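Local structure of hypothetical bacterial 6-phosphogluconolactonase (Bacteroides fragilis, 3SCY) at residues G210-H215 with L227-G232; G233-A237 with Q249-D254; G175-I179 with K206-G210; S276-D282 with G305-F311; T97-C103 with T114-G119. The protein probably hydrolyses 6-phosphogluconolactone to 6-phosphogluconate, as a putative single-chain lactonase built as a seven-bladed beta-propeller. All blocks are in the same frame, centred on the assembly; numbering follows the deposited sequence.

Interaction 1. Residues G210-H215 with L227-G232; sequences GSGPRH and LINEIG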
# COMPACT_ATOMS: atom_id res chain seq x y z
N GLY A 210 0.95 12.03 17.88
CA GLY A 210 1.99 12.49 16.97
C GLY A 210 2.61 11.39 16.13
O GLY A 210 3.58 11.64 15.41
N SER A 211 2.07 10.14 16.21
CA SER A 211 2.63 9.04 15.43
C SER A 211 2.40 9.21 13.92
O SER A 211 3.32 8.98 13.14
CB SER A 211 2.01 7.71 15.85
OG SER A 211 2.39 7.34 17.17
N GLY A 212 1.19 9.58 13.52
CA GLY A 212 0.87 9.72 12.11
C GLY A 212 0.76 8.38 11.39
O GLY A 212 1.55 8.10 10.49
N PRO A 213 -0.20 7.50 11.80
CA PRO A 213 -0.32 6.16 11.17
C PRO A 213 -0.38 6.21 9.66
O PRO A 213 -1.16 7.00 9.12
CB PRO A 213 -1.65 5.61 11.73
CG PRO A 213 -1.89 6.36 12.95
CD PRO A 213 -1.22 7.70 12.85
N ARG A 214 0.44 5.41 8.97
CA ARG A 214 0.46 5.47 7.53
C ARG A 214 -0.06 4.15 6.96
O ARG A 214 -1.23 4.09 6.59
CB ARG A 214 1.85 5.85 6.97
CG ARG A 214 1.81 6.18 5.47
CD ARG A 214 3.18 6.67 4.98
NE ARG A 214 3.06 7.27 3.65
CZ ARG A 214 3.08 6.58 2.51
NH1 ARG A 214 3.29 5.27 2.52
NH2 ARG A 214 2.92 7.21 1.35
N HIS A 215 0.78 3.10 6.87
CA HIS A 215 0.35 1.85 6.27
C HIS A 215 0.33 0.72 7.27
O HIS A 215 1.16 0.69 8.18
CB HIS A 215 1.25 1.46 5.07
CG HIS A 215 0.98 2.22 3.81
ND1 HIS A 215 1.72 1.96 2.65
CD2 HIS A 215 0.12 3.24 3.55
CE1 HIS A 215 1.23 2.76 1.71
NE2 HIS A 215 0.28 3.57 2.21
N LEU A 227 2.17 -1.67 11.91
CA LEU A 227 1.87 -0.34 11.41
C LEU A 227 3.12 0.50 11.30
O LEU A 227 3.92 0.51 12.23
CB LEU A 227 0.89 0.33 12.40
CG LEU A 227 0.61 1.82 12.24
CD1 LEU A 227 -0.25 2.09 11.00
CD2 LEU A 227 -0.10 2.39 13.51
N ILE A 228 3.26 1.23 10.18
CA ILE A 228 4.35 2.17 10.01
C ILE A 228 3.76 3.56 10.21
O ILE A 228 2.76 3.91 9.57
CB ILE A 228 5.16 2.04 8.68
CG1 ILE A 228 6.39 2.98 8.72
CG2 ILE A 228 4.29 2.28 7.42
CD1 ILE A 228 7.42 2.76 7.67
N ASN A 229 4.40 4.35 11.11
CA ASN A 229 3.97 5.70 11.44
C ASN A 229 4.85 6.69 10.73
O ASN A 229 6.06 6.70 10.96
CB ASN A 229 4.01 5.89 12.95
CG ASN A 229 2.96 5.06 13.63
OD1 ASN A 229 1.77 5.22 13.39
ND2 ASN A 229 3.38 4.14 14.48
N GLU A 230 4.24 7.52 9.86
CA GLU A 230 5.00 8.47 9.05
C GLU A 230 5.73 9.50 9.90
O GLU A 230 6.92 9.74 9.67
CB GLU A 230 4.09 9.19 8.05
CG GLU A 230 4.82 10.25 7.22
CD GLU A 230 4.05 10.75 6.02
OE1 GLU A 230 3.35 9.94 5.37
OE2 GLU A 230 4.23 11.94 5.66
N ILE A 231 5.03 10.15 10.83
CA ILE A 231 5.61 11.26 11.58
C ILE A 231 6.52 10.77 12.71
O ILE A 231 7.62 11.29 12.88
CB ILE A 231 4.50 12.17 12.13
CG1 ILE A 231 3.54 12.62 11.00
CG2 ILE A 231 5.11 13.40 12.85
CD1 ILE A 231 2.21 13.30 11.54
N GLY A 232 6.04 9.81 13.47
CA GLY A 232 6.80 9.26 14.59
C GLY A 232 7.99 8.43 14.16
O GLY A 232 8.95 8.29 14.93
O HOH W 1 3.03 10.07 2.77
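Pro213 and Asn229 face each other as a non-hydrogen-bonded antiparallel pair in the hairpin of strands 213-218 and 224-229, the first two strands of a four-stranded propeller blade. One step on, Arg214 and His215 both face Ile228, a classic beta bulge. Arg214 N reaches Ile228 O at 2.8 Å, in the carbonyl plane, whereas the second N-H, from His215, binds that oxygen only weakly. In return Ile228 N gives His215 O a nearly straight bond of 2.9 Å (171° at the hydrogen).

Packing is close on the Pro213 side. Asn229 OD1 sits 3.2 Å from Pro213 CA, while Asn229 ND2 bonds to Thr234 OG1. Leu227 CD1 covers Pro213 CB at 3.9 Å. Beyond the strand ends the two loops stay joined through carbonyls, Gly212 O taking Glu230 N at 2.8 Å and Ser211 O taking Gly232 N.

On the Arg214-Glu230 side the contact is less direct and includes a water. Arg214 runs extended from CG to NE, with CG anti to the backbone N (chi1 -169°); NH1 bonds to Gly262 O, and NE meets the Glu230 carboxylate, whose plane is turned 40° from the guanidinium. Arg278 and Arg151 also bind that carboxylate. The direct Arg214 NE to Glu230 OE1 salt bridge is long, 3.2 Å, and poorly angled; a water accepting from NE at 2.9 Å and donating to OE1 closes the triangle.

Interaction 2. Residues G233-A237 with Q249-D254; sequences GTVIA and QTVAAD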
# COMPACT_ATOMS: atom_id res chain seq x y z
N GLY A 233 7.92 7.88 12.94
CA GLY A 233 8.99 7.06 12.38
C GLY A 233 9.11 5.72 13.08
O GLY A 233 10.17 5.10 13.10
N THR A 234 8.03 5.31 13.71
CA THR A 234 7.97 4.08 14.46
C THR A 234 7.19 3.00 13.74
O THR A 234 6.30 3.28 12.93
CB THR A 234 7.30 4.31 15.83
OG1 THR A 234 6.01 4.90 15.65
CG2 THR A 234 8.14 5.18 16.77
N VAL A 235 7.50 1.75 14.10
CA VAL A 235 6.71 0.58 13.74
C VAL A 235 6.03 0.15 15.02
O VAL A 235 6.70 0.01 16.04
CB VAL A 235 7.52 -0.58 13.09
CG1 VAL A 235 6.63 -1.83 12.87
CG2 VAL A 235 8.13 -0.15 11.77
N ILE A 236 4.71 -0.04 14.96
CA ILE A 236 3.96 -0.59 16.07
C ILE A 236 3.54 -2.00 15.68
O ILE A 236 2.97 -2.23 14.59
CB ILE A 236 2.75 0.28 16.47
CG1 ILE A 236 3.23 1.69 16.90
CG2 ILE A 236 1.99 -0.39 17.62
CD1 ILE A 236 2.06 2.67 17.22
N ALA A 237 3.87 -2.96 16.56
CA ALA A 237 3.49 -4.35 16.41
C ALA A 237 2.27 -4.61 17.26
O ALA A 237 2.18 -4.15 18.40
CB ALA A 237 4.63 -5.27 16.86
N GLN A 249 4.44 -3.93 20.98
CA GLN A 249 5.74 -3.32 20.86
C GLN A 249 5.73 -2.11 19.96
O GLN A 249 4.98 -2.08 18.97
CB GLN A 249 6.73 -4.34 20.27
CG GLN A 249 8.21 -4.03 20.52
CD GLN A 249 9.10 -4.93 19.71
OE1 GLN A 249 8.68 -5.60 18.78
NE2 GLN A 249 10.39 -4.94 20.04
N THR A 250 6.59 -1.12 20.27
CA THR A 250 6.88 0.04 19.43
C THR A 250 8.39 0.05 19.22
O THR A 250 9.14 0.01 20.20
CB THR A 250 6.38 1.37 20.03
OG1 THR A 250 4.96 1.37 20.13
CG2 THR A 250 6.80 2.58 19.19
N VAL A 251 8.85 0.12 17.95
CA VAL A 251 10.28 0.19 17.60
C VAL A 251 10.51 1.38 16.68
O VAL A 251 9.59 1.83 16.01
CB VAL A 251 10.86 -1.11 16.98
CG1 VAL A 251 10.78 -2.28 17.95
CG2 VAL A 251 10.18 -1.46 15.66
N ALA A 252 11.74 1.88 16.64
CA ALA A 252 12.09 2.99 15.79
C ALA A 252 12.55 2.51 14.44
O ALA A 252 13.54 1.79 14.34
CB ALA A 252 13.20 3.80 16.44
N ALA A 253 11.85 2.93 13.37
CA ALA A 253 12.29 2.64 12.00
C ALA A 253 13.24 3.74 11.59
O ALA A 253 14.28 3.49 11.01
CB ALA A 253 11.09 2.60 11.06
N ASP A 254 12.87 4.98 11.94
CA ASP A 254 13.65 6.19 11.67
C ASP A 254 14.39 6.58 12.94
O ASP A 254 13.77 6.68 14.01
CB ASP A 254 12.72 7.32 11.19
CG ASP A 254 13.28 8.74 11.20
OD1 ASP A 254 14.48 8.91 10.89
OD2 ASP A 254 12.49 9.68 11.46
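The Gly233 peptide carbonyl takes two N-H groups, both in its plane: Ala253 N at 2.8 Å, and Asp254 N at 2.9 Å on a lone pair. The Asp254 bond is the straighter of the two, 170° at the hydrogen. Farther along, Val235 N meets Val251 O at 2.8 Å from a direction tilted 20° out of the carbonyl plane, and Ala237 N approaches Gln249 O in much the same way. Val251 N answers to Val235 O, but the return bond from Gln249 N to Ala237 O is long and weak. Strands 234-237 and 249-252 are thus in regular antiparallel register.

The two faces of this sheet carry different groups. On one, Thr234, Ile236 and Thr250 form a row. Thr234 places OG1 between its backbone N and carbonyl carbon (chi1 55°), where it bonds to Asn229, and this turns CG2 across to Thr250 CG2 at 3.8 Å. Ile236 lies beside Thr250 and points the same way, its CG1 3.7 Å from Thr250 OG1. On the other face Val251 CG2 packs against Val235 CB at 3.8 Å, and Ala253 CB covers Val235 CG2 at 4.1 Å; Ala275, in the following blade, closes over both Val235 and Ala253. Gln249, on that same face, extends to Leu296, also in the following blade.

The pairing is that of antiparallel neighbours, here the two outer strands, 234-241 and 244-252, of one four-stranded propeller blade, with the Val235 and Val251 side packed towards the following blade through Ala275.

Interaction 3. Residues G175-I179 with K206-G210; sequences GTDQI and KVAPG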
# COMPACT_ATOMS: atom_id res chain seq x y z
N GLY A 175 -3.87 11.83 10.46
CA GLY A 175 -4.22 13.07 11.13
C GLY A 175 -4.69 12.98 12.56
O GLY A 175 -4.55 13.95 13.31
N THR A 176 -5.31 11.85 12.94
CA THR A 176 -5.86 11.76 14.30
C THR A 176 -5.22 10.66 15.14
O THR A 176 -5.71 10.40 16.24
CB THR A 176 -7.39 11.58 14.25
OG1 THR A 176 -7.68 10.27 13.75
CG2 THR A 176 -8.08 12.63 13.40
N ASP A 177 -4.14 10.00 14.65
CA ASP A 177 -3.45 8.93 15.40
C ASP A 177 -4.40 7.78 15.74
O ASP A 177 -4.34 7.22 16.83
CB ASP A 177 -2.78 9.50 16.67
CG ASP A 177 -1.64 10.44 16.32
OD1 ASP A 177 -0.81 10.06 15.46
OD2 ASP A 177 -1.59 11.54 16.89
N GLN A 178 -5.26 7.42 14.80
CA GLN A 178 -6.22 6.34 15.00
C GLN A 178 -6.25 5.40 13.83
O GLN A 178 -5.93 5.77 12.71
CB GLN A 178 -7.65 6.90 15.21
CG GLN A 178 -7.84 7.64 16.53
CD GLN A 178 -9.22 8.25 16.60
OE1 GLN A 178 -9.59 9.13 15.82
NE2 GLN A 178 -9.99 7.81 17.57
N ILE A 179 -6.66 4.16 14.11
CA ILE A 179 -7.00 3.15 13.14
C ILE A 179 -8.51 2.95 13.32
O ILE A 179 -8.94 2.40 14.34
CB ILE A 179 -6.20 1.84 13.28
CG1 ILE A 179 -4.68 2.10 13.19
CG2 ILE A 179 -6.66 0.83 12.21
CD1 ILE A 179 -3.78 0.94 13.74
N LYS A 206 -6.51 3.71 19.19
CA LYS A 206 -5.69 4.90 19.29
C LYS A 206 -4.23 4.51 19.41
O LYS A 206 -3.91 3.53 20.09
CB LYS A 206 -6.17 5.73 20.52
CG LYS A 206 -5.41 7.04 20.79
CD LYS A 206 -5.71 8.17 19.78
CE LYS A 206 -5.16 9.51 20.20
NZ LYS A 206 -3.67 9.51 20.34
N VAL A 207 -3.34 5.27 18.75
CA VAL A 207 -1.89 5.05 18.90
C VAL A 207 -1.28 6.31 19.53
O VAL A 207 -1.98 7.33 19.66
CB VAL A 207 -1.14 4.61 17.61
CG1 VAL A 207 -1.68 3.27 17.09
CG2 VAL A 207 -1.19 5.68 16.53
N ALA A 208 -0.00 6.25 19.95
CA ALA A 208 0.66 7.36 20.63
C ALA A 208 0.49 8.70 19.88
O ALA A 208 0.67 8.73 18.66
CB ALA A 208 2.14 7.05 20.83
N PRO A 209 0.15 9.82 20.58
CA PRO A 209 -0.02 11.10 19.88
C PRO A 209 1.20 11.49 19.06
O PRO A 209 2.34 11.28 19.49
CB PRO A 209 -0.25 12.10 21.02
CG PRO A 209 -0.85 11.26 22.12
CD PRO A 209 -0.11 9.96 22.03
N GLY A 210 0.95 12.03 17.88
CA GLY A 210 1.99 12.49 16.97
C GLY A 210 2.61 11.39 16.13
O GLY A 210 3.58 11.64 15.41
O HOH W 2 -3.24 12.07 19.16
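Asp177 carries this contact by both its backbone and its carboxylate. Its O accepts Val207 N at 2.9 Å in an almost straight bond, and its side chain turns to the loop beyond. With CG anti to the carbonyl carbon (chi1 -67°), OD2 reaches Gly210 N at 2.8 Å, though the N-H comes from above the carboxylate, 45° out of its plane. OD1 takes Gly212 N, so one carboxylate grips two peptides of the turn. The positive phi of Asp177 fits its place in a G1 beta bulge, where it and Gln178 both face Asp173.

Lys206 is folded back instead of extended. The bend at chi2 (72°) lays CD 3.4 Å from Asp177 O and 3.9 Å from Gln178 CG, and the bend at chi4 then brings NZ round to its neighbour Val207 O at 2.8 Å. The ammonium stays 4.5 Å from Asp177 OD2, beyond a salt bridge; a water accepting from NZ and donating to OD2 spans the gap. Val207 meanwhile packs on Pro213 and Ile236 of the following blade.

The arrangement is that of an interblade connection in a beta-propeller: the chain leaves outer strand 197-206 and passes Asp177, which bonds to it, on its way to inner strand 213-218.

Interaction 4. Residues S276-D282 with G305-F311; sequences SNRLKAD and GIHPRNF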
# COMPACT_ATOMS: atom_id res chain seq x y z
N SER A 276 10.36 1.57 5.22
CA SER A 276 11.15 2.60 4.55
C SER A 276 11.03 3.97 5.19
O SER A 276 10.03 4.26 5.86
CB SER A 276 10.79 2.68 3.07
OG SER A 276 9.49 3.21 2.83
N ASN A 277 12.06 4.79 4.97
CA ASN A 277 12.18 6.14 5.48
C ASN A 277 12.54 7.08 4.39
O ASN A 277 13.39 6.76 3.57
CB ASN A 277 13.29 6.21 6.54
CG ASN A 277 13.02 5.42 7.79
OD1 ASN A 277 11.94 5.50 8.38
ND2 ASN A 277 14.06 4.74 8.29
N ARG A 278 11.93 8.26 4.39
CA ARG A 278 12.24 9.32 3.43
C ARG A 278 12.82 10.54 4.13
O ARG A 278 12.89 10.58 5.36
CB ARG A 278 10.95 9.74 2.70
CG ARG A 278 10.30 8.59 1.92
CD ARG A 278 8.87 8.93 1.52
NE ARG A 278 7.96 8.94 2.66
CZ ARG A 278 6.70 9.37 2.61
NH1 ARG A 278 6.21 9.86 1.48
NH2 ARG A 278 5.93 9.32 3.69
N LEU A 279 13.19 11.55 3.32
CA LEU A 279 13.60 12.92 3.68
C LEU A 279 15.03 12.99 4.21
O LEU A 279 15.80 13.85 3.77
CB LEU A 279 12.59 13.57 4.67
CG LEU A 279 11.08 13.52 4.24
CD1 LEU A 279 10.21 14.28 5.22
CD2 LEU A 279 10.87 14.10 2.83
N LYS A 280 15.40 12.10 5.14
CA LYS A 280 16.77 12.04 5.68
C LYS A 280 17.16 10.58 5.76
O LYS A 280 16.34 9.78 6.22
CB LYS A 280 16.91 12.70 7.06
CG LYS A 280 16.82 14.22 7.07
CD LYS A 280 17.20 14.76 8.45
N ALA A 281 18.41 10.25 5.38
CA ALA A 281 18.95 8.88 5.43
C ALA A 281 17.98 7.93 4.74
O ALA A 281 17.65 6.87 5.27
CB ALA A 281 19.19 8.46 6.88
N ASP A 282 17.49 8.31 3.56
CA ASP A 282 16.49 7.54 2.84
C ASP A 282 16.91 6.08 2.71
O ASP A 282 18.04 5.77 2.33
CB ASP A 282 16.23 8.14 1.45
CG ASP A 282 15.78 9.59 1.45
OD1 ASP A 282 16.52 10.43 2.00
OD2 ASP A 282 14.73 9.90 0.82
N GLY A 305 17.93 5.01 -3.04
CA GLY A 305 17.71 6.23 -3.81
C GLY A 305 16.74 7.12 -3.03
O GLY A 305 16.15 6.70 -2.02
N ILE A 306 16.55 8.34 -3.49
CA ILE A 306 15.77 9.32 -2.74
C ILE A 306 14.28 9.15 -2.88
O ILE A 306 13.74 9.03 -3.98
CB ILE A 306 16.18 10.77 -3.11
CG1 ILE A 306 17.72 10.94 -3.04
CG2 ILE A 306 15.44 11.80 -2.23
CD1 ILE A 306 18.42 10.56 -1.68
N HIS A 307 13.63 9.23 -1.71
CA HIS A 307 12.18 9.19 -1.51
C HIS A 307 11.58 7.80 -1.81
O HIS A 307 10.69 7.67 -2.67
CB HIS A 307 11.48 10.30 -2.30
CG HIS A 307 10.18 10.74 -1.69
ND1 HIS A 307 10.13 11.78 -0.77
CD2 HIS A 307 8.92 10.24 -1.87
CE1 HIS A 307 8.85 11.91 -0.45
NE2 HIS A 307 8.09 11.00 -1.07
N PRO A 308 11.99 6.79 -0.99
CA PRO A 308 11.39 5.43 -1.11
C PRO A 308 10.00 5.38 -0.48
O PRO A 308 9.80 4.82 0.59
CB PRO A 308 12.38 4.56 -0.34
CG PRO A 308 12.96 5.47 0.72
CD PRO A 308 13.04 6.83 0.05
N ARG A 309 9.01 5.96 -1.15
CA ARG A 309 7.63 5.99 -0.62
C ARG A 309 6.94 4.59 -0.64
O ARG A 309 5.98 4.34 0.10
CB ARG A 309 6.84 6.99 -1.49
CG ARG A 309 5.33 7.03 -1.29
CD ARG A 309 4.73 8.24 -2.02
NE ARG A 309 3.26 8.17 -2.04
CZ ARG A 309 2.45 9.03 -1.43
NH1 ARG A 309 2.95 10.07 -0.76
NH2 ARG A 309 1.13 8.85 -1.47
N ASN A 310 7.43 3.70 -1.51
CA ASN A 310 6.83 2.39 -1.70
C ASN A 310 7.89 1.38 -2.10
O ASN A 310 8.85 1.74 -2.77
CB ASN A 310 5.78 2.50 -2.83
CG ASN A 310 5.08 1.20 -3.14
OD1 ASN A 310 5.55 0.38 -3.94
ND2 ASN A 310 4.00 0.92 -2.43
N PHE A 311 7.71 0.12 -1.67
CA PHE A 311 8.59 -0.93 -2.11
C PHE A 311 7.77 -2.22 -2.11
O PHE A 311 6.60 -2.22 -1.73
CB PHE A 311 9.89 -1.02 -1.26
CG PHE A 311 9.73 -1.40 0.18
CD1 PHE A 311 9.45 -0.44 1.15
CD2 PHE A 311 9.91 -2.72 0.59
CE1 PHE A 311 9.30 -0.80 2.49
CE2 PHE A 311 9.74 -3.08 1.93
CZ PHE A 311 9.44 -2.12 2.87
O HOH W 3 13.11 11.78 0.53
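His307 N binds Asp282 OD2 at 2.8 Å, on the anti side of the carboxylate and 32° out of its plane. Ser276 OG donates to Pro308 O at 2.8 Å, nearly along the C=O axis. Arg278 CD stands over the centre of the His307 ring in a CH-pi contact, 3.5 Å from the centroid and 14° off the normal, with the guanidinium plane steeply inclined to the ring. Pro308 packs on the other segment: its CG touches Asn277 O at 3.2 Å, and its CD lies 3.6 Å from Asp282 OD2. Beside the serine bond, Phe311 CE1 packs on Ser276 CB at 3.8 Å.

The next shell sets these groups. Pro308 centres an inverse gamma turn, in which Arg309 N bonds to His307 O. A water lies between Leu279 N and Asp282 OD2, doubtfully close to the latter. With CD over the imidazole, the bend at chi3 (-71°) takes Arg278 NE to Gly260 O, and NH2 meets the Glu230 carboxylate. Ser276 OG is gripped a second time, by Asp263 N.

Arg309 runs inward, towards the propeller axis, where NH2 bonds to an unidentified bound molecule that probably came from the crystallisation liquor. The contact joins the end of strand 272-277 to the chain leading into strand 310-313, the innermost strand of the following blade, at an arginine-lined pocket consistent with a ligand site of the lactonase propeller.

Interaction 5. Residues T97-C103 with T114-G119; sequences TMGADPC and TANYSG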
# COMPACT_ATOMS: atom_id res chain seq x y z
N THR A 97 -14.25 10.19 -6.25
CA THR A 97 -14.23 9.75 -4.86
C THR A 97 -15.03 10.67 -3.96
O THR A 97 -15.38 10.25 -2.86
CB THR A 97 -12.79 9.71 -4.33
OG1 THR A 97 -12.18 10.99 -4.53
CG2 THR A 97 -11.98 8.65 -4.99
N MSE A 98 -15.17 11.96 -4.35
CA MSE A 98 -15.83 12.99 -3.55
C MSE A 98 -15.09 13.13 -2.20
O MSE A 98 -15.67 13.43 -1.15
CB MSE A 98 -17.32 12.71 -3.40
CG MSE A 98 -18.06 13.04 -4.71
SE MSE A 98 -19.74 12.19 -4.82
CE MSE A 98 -19.16 10.40 -5.02
N GLY A 99 -13.77 12.96 -2.28
CA GLY A 99 -12.84 13.06 -1.17
C GLY A 99 -11.47 13.27 -1.77
O GLY A 99 -11.02 12.46 -2.58
N ALA A 100 -10.85 14.39 -1.43
CA ALA A 100 -9.59 14.79 -2.02
C ALA A 100 -8.42 13.89 -1.67
O ALA A 100 -8.34 13.34 -0.57
CB ALA A 100 -9.27 16.21 -1.62
N ASP A 101 -7.52 13.76 -2.65
CA ASP A 101 -6.26 13.02 -2.61
C ASP A 101 -6.40 11.54 -2.21
O ASP A 101 -5.73 11.07 -1.28
CB ASP A 101 -5.20 13.74 -1.76
CG ASP A 101 -4.72 15.03 -2.42
OD1 ASP A 101 -4.60 15.06 -3.66
OD2 ASP A 101 -4.49 16.01 -1.69
N PRO A 102 -7.18 10.76 -2.99
CA PRO A 102 -7.23 9.30 -2.74
C PRO A 102 -5.82 8.77 -2.91
O PRO A 102 -5.16 9.10 -3.90
CB PRO A 102 -8.24 8.79 -3.78
CG PRO A 102 -8.15 9.83 -4.91
CD PRO A 102 -7.97 11.14 -4.18
N CYS A 103 -5.29 8.03 -1.90
CA CYS A 103 -3.87 7.67 -1.93
C CYS A 103 -3.62 6.20 -1.66
O CYS A 103 -2.46 5.77 -1.59
CB CYS A 103 -3.13 8.53 -0.91
SG CYS A 103 -3.63 8.21 0.80
N THR A 114 -11.36 3.43 -1.04
CA THR A 114 -10.22 4.34 -1.07
C THR A 114 -9.97 4.99 0.28
O THR A 114 -10.92 5.27 1.03
CB THR A 114 -10.39 5.47 -2.12
OG1 THR A 114 -11.48 6.31 -1.76
CG2 THR A 114 -10.58 4.94 -3.52
N ALA A 115 -8.72 5.39 0.51
CA ALA A 115 -8.32 6.24 1.62
C ALA A 115 -8.08 7.62 1.03
O ALA A 115 -7.16 7.80 0.22
CB ALA A 115 -7.06 5.71 2.29
N ASN A 116 -8.90 8.62 1.43
CA ASN A 116 -8.78 9.96 0.87
C ASN A 116 -8.01 10.82 1.85
O ASN A 116 -8.52 11.17 2.91
CB ASN A 116 -10.16 10.55 0.53
CG ASN A 116 -11.01 9.60 -0.27
OD1 ASN A 116 -10.52 8.86 -1.14
ND2 ASN A 116 -12.28 9.55 0.06
N TYR A 117 -6.75 11.10 1.48
CA TYR A 117 -5.82 11.81 2.36
C TYR A 117 -6.29 13.20 2.73
O TYR A 117 -6.28 13.58 3.90
CB TYR A 117 -4.42 11.87 1.72
CG TYR A 117 -3.39 12.49 2.63
CD1 TYR A 117 -2.71 11.71 3.57
CD2 TYR A 117 -3.15 13.86 2.63
CE1 TYR A 117 -1.77 12.27 4.42
CE2 TYR A 117 -2.22 14.43 3.49
CZ TYR A 117 -1.53 13.63 4.38
OH TYR A 117 -0.59 14.17 5.23
N SER A 118 -6.64 13.99 1.73
CA SER A 118 -7.00 15.38 2.00
C SER A 118 -8.49 15.54 2.30
O SER A 118 -8.88 16.49 2.99
CB SER A 118 -6.57 16.27 0.84
OG SER A 118 -5.15 16.24 0.75
N GLY A 119 -9.30 14.59 1.86
CA GLY A 119 -10.72 14.57 2.17
C GLY A 119 -10.96 14.10 3.59
O GLY A 119 -12.05 14.33 4.12
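Strands 102-103 and 114-116 run antiparallel, with Pro102 and Asn116 as a non-hydrogen-bonded pair (CA atoms 4.0 Å apart) and Cys103 N bonded to Ala115 O at 2.8 Å. Farther back the pairing passes into loops. Tyr117 N reaches Asp101 O at 2.9 Å from well above the carbonyl plane, 59° out of it, while Ala100 O takes Gly119 N and, weakly, Ser118 N.

Asp101, at positive phi, turns its carboxylate onto Ser118: the hydroxyl OG donates to OD2 on the anti lone pair, at a modelled length of 2.5 Å that is doubtfully short. Alongside, Ala100 CB packs on Ser118 CB at 3.7 Å. On the Pro102 face Asn116 brings OD1 to within 3.5 Å of Pro102 CB, and its amide is fixed at both ends. OD1 accepts Thr114 OG1 at 2.8 Å, and ND2 is shared by Ser121 and Thr123 of the adjoining strand.

This hairpin supplies the first two strands, 102-107 and 111-116, of a propeller blade, and segment 97-101 is the connection arriving from outer strand 88-96 of the preceding blade. Thr97 OG1 bonds to Gly99 O within that connection.

Tyr117 links the hairpin to its surroundings. Its CB packs on Cys103 SG at 3.9 Å; with CG anti to the backbone N (chi1 -175°) the ring is sent away from segment 97-103. There the ring stacks on His156 and meets His158 at a steep angle, its hydroxyl bonds to Arg151, and an unidentified bound molecule lies close by.

Overall arrangement
Along the chain the order is interaction 5, 3, 1, 2, 4, all within one seven-bladed propeller. Interactions 1 and 2, with centres about 9 Å apart, share one four-stranded blade: strands 224-229 and 234-241 are neighbours in it, and Asn229 N meets Thr234 O at 2.8 Å. Interaction 3 leads into that blade from the preceding one and shares Gly210 with interaction 1. Interaction 4 joins the next two blades, yet reaches interaction 1 through the salt bridge between Arg278 NH2 and Glu230 OE1. Interaction 5 lies two blades earlier, its centre about 18 Å from that of interaction 1. Interactions 1, 4 and 5 all approach unidentified bound molecules, consistent with a pocket built by several blades.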